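Local coordinates for protein escJ (Escherichia coli, PDB 1YJ7) that probably assembles into a membrane-associated platform on which the type III secretion system of enteropathogenic strains is built, at residues V28-E31 against N37-L40. The protein carries 3 engineered substitutions. Residues are numbered along the deposited sequence; the frame is centred on the assembly and turned at random.
Sequences VSKE and NMTL
Lys30 and Leu40 sit opposite each other as a non-hydrogen-bonded pair in the antiparallel hairpin of strands 28-32 and 38-42, and the aliphatic part of the lysine is what does the touching. Its CB lies 3.7 Å from Leu40 CD2, and CG, held anti to the backbone N (chi1 -174°), runs alongside the same methyl. CD still touches that methyl and also meets Met38 SD at 3.9 Å. The chain is extended as far as CD; a bend at chi3 turns only CE and NZ off its line. A long side chain with an apolar stem and a charged tip thus suits the border of a core: its methylenes cover Leu40 and Met38, while the tip of this partly exposed residue can stay at the polar margin. Val28, a beta-branched residue at ease in a strand, adds CG2 at 3.9 Å from Leu40 CD2.

The next pair, Glu31 with Thr39, is joined by two nearly straight backbone hydrogen bonds, Glu31 N to Thr39 O (3.0 Å, 160° at the hydrogen) and Thr39 N to Glu31 O (2.9 Å, 165°). Thr39 O also receives a CA-H...O contact from Lys30 CA. On this other face Glu31 lies beside Thr39, with OE1 3.6 Å from the methyl CG2; its carboxylate suits an exposed edge, and beta-branched Thr39 a central strand.

Strand 38-42 is the middle of a three-stranded antiparallel sheet, flanked by strands 28-32 and 3-9. Helix 11-23 covers the face bearing Val28 and the buried, apolar Met38 and Leu40; Leu40 and Thr39 also meet strand 3-9, at Leu9 and Thr7. With helix 47-56 following, the order is beta-alpha-beta-beta-alpha, consistent with the ring-building motif of the YscJ/FliF family.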
ATOM      1  N   VAL D  28       7.575  23.139  23.260  1.00 28.58           N
ATOM      2  CA  VAL D  28       8.214  22.990  21.957  1.00 27.55           C
ATOM      3  C   VAL D  28       9.289  24.062  21.761  1.00 26.90           C
ATOM      4  O   VAL D  28       9.159  25.199  22.204  1.00 27.09           O
ATOM      5  CB  VAL D  28       7.166  22.946  20.788  1.00 27.49           C
ATOM      6  CG1 VAL D  28       6.100  23.989  20.951  1.00 27.47           C
ATOM      7  CG2 VAL D  28       7.836  23.080  19.414  1.00 27.45           C
ATOM      8  N   SER D  29      10.374  23.662  21.129  1.00 26.01           N
ATOM      9  CA  SER D  29      11.449  24.570  20.793  1.00 26.00           C
ATOM     10  C   SER D  29      11.682  24.558  19.294  1.00 25.16           C
ATOM     11  O   SER D  29      11.506  23.539  18.623  1.00 24.27           O
ATOM     12  CB  SER D  29      12.718  24.200  21.556  1.00 26.40           C
ATOM     13  OG  SER D  29      13.135  22.901  21.223  1.00 29.27           O
ATOM     14  N   LYS D  30      12.059  25.720  18.773  1.00 24.45           N
ATOM     15  CA  LYS D  30      12.267  25.916  17.357  1.00 24.02           C
ATOM     16  C   LYS D  30      13.670  26.447  17.130  1.00 25.62           C
ATOM     17  O   LYS D  30      14.135  27.306  17.878  1.00 25.75           O
ATOM     18  CB  LYS D  30      11.244  26.911  16.807  1.00 23.63           C
ATOM     19  CG  LYS D  30      11.312  27.059  15.301  1.00 21.41           C
ATOM     20  CD  LYS D  30      10.121  27.827  14.740  1.00 20.39           C
ATOM     21  CE  LYS D  30      10.131  29.308  15.192  1.00 19.50           C
ATOM     22  NZ  LYS D  30       8.842  30.011  14.830  1.00 17.56           N
ATOM     23  N   GLU D  31      14.338  25.935  16.110  1.00 26.78           N
ATOM     24  CA  GLU D  31      15.634  26.447  15.694  1.00 29.07           C
ATOM     25  C   GLU D  31      15.669  26.591  14.183  1.00 29.42           C
ATOM     26  O   GLU D  31      15.058  25.812  13.444  1.00 28.91           O
ATOM     27  CB  GLU D  31      16.796  25.576  16.242  1.00 29.66           C
ATOM     28  CG  GLU D  31      17.142  24.333  15.445  1.00 34.08           C
ATOM     29  CD  GLU D  31      17.709  23.198  16.310  1.00 40.01           C
ATOM     30  OE1 GLU D  31      17.277  22.029  16.115  1.00 41.81           O
ATOM     31  OE2 GLU D  31      18.589  23.469  17.181  1.00 43.06           O
ATOM     32  N   ASN D  37      15.202  27.521   7.094  1.00 32.64           N
ATOM     33  CA  ASN D  37      14.139  26.559   7.406  1.00 31.32           C
ATOM     34  C   ASN D  37      14.174  26.172   8.870  1.00 29.08           C
ATOM     35  O   ASN D  37      15.201  26.292   9.538  1.00 29.04           O
ATOM     36  CB  ASN D  37      14.248  25.310   6.537  1.00 31.58           C
ATOM     37  CG  ASN D  37      14.114  25.618   5.060  1.00 33.86           C
ATOM     38  OD1 ASN D  37      13.340  26.489   4.667  1.00 36.95           O
ATOM     39  ND2 ASN D  37      14.867  24.898   4.231  1.00 36.79           N
ATOM     40  N   MET D  38      13.046  25.683   9.362  1.00 26.21           N
ATOM     41  CA  MET D  38      12.856  25.500  10.783  1.00 24.68           C
ATOM     42  C   MET D  38      12.808  24.032  11.193  1.00 23.17           C
ATOM     43  O   MET D  38      12.303  23.178  10.465  1.00 22.29           O
ATOM     44  CB  MET D  38      11.564  26.196  11.205  1.00 24.30           C
ATOM     45  CG  MET D  38      11.591  27.685  10.938  1.00 25.06           C
ATOM     46  SD  MET D  38      12.793  28.559  11.994  1.00 25.24           S
ATOM     47  CE  MET D  38      12.498  30.239  11.350  1.00 28.03           C
ATOM     48  N   THR D  39      13.303  23.784  12.391  1.00 22.13           N
ATOM     49  CA  THR D  39      13.201  22.507  13.081  1.00 21.78           C
ATOM     50  C   THR D  39      12.433  22.686  14.375  1.00 21.09           C
ATOM     51  O   THR D  39      12.774  23.560  15.191  1.00 21.26           O
ATOM     52  CB  THR D  39      14.612  21.990  13.431  1.00 21.42           C
ATOM     53  OG1 THR D  39      15.321  21.692  12.230  1.00 22.42           O
ATOM     54  CG2 THR D  39      14.548  20.674  14.210  1.00 22.28           C
ATOM     55  N   LEU D  40      11.424  21.844  14.592  1.00 19.69           N
ATOM     56  CA  LEU D  40      10.718  21.763  15.849  1.00 19.89           C
ATOM     57  C   LEU D  40      11.105  20.518  16.625  1.00 20.45           C
ATOM     58  O   LEU D  40      11.250  19.459  16.034  1.00 21.07           O
ATOM     59  CB  LEU D  40       9.198  21.725  15.630  1.00 19.66           C
ATOM     60  CG  LEU D  40       8.595  22.957  14.982  1.00 19.19           C
ATOM     61  CD1 LEU D  40       7.096  22.752  14.791  1.00 16.87           C
ATOM     62  CD2 LEU D  40       8.875  24.213  15.804  1.00 18.59           C
TER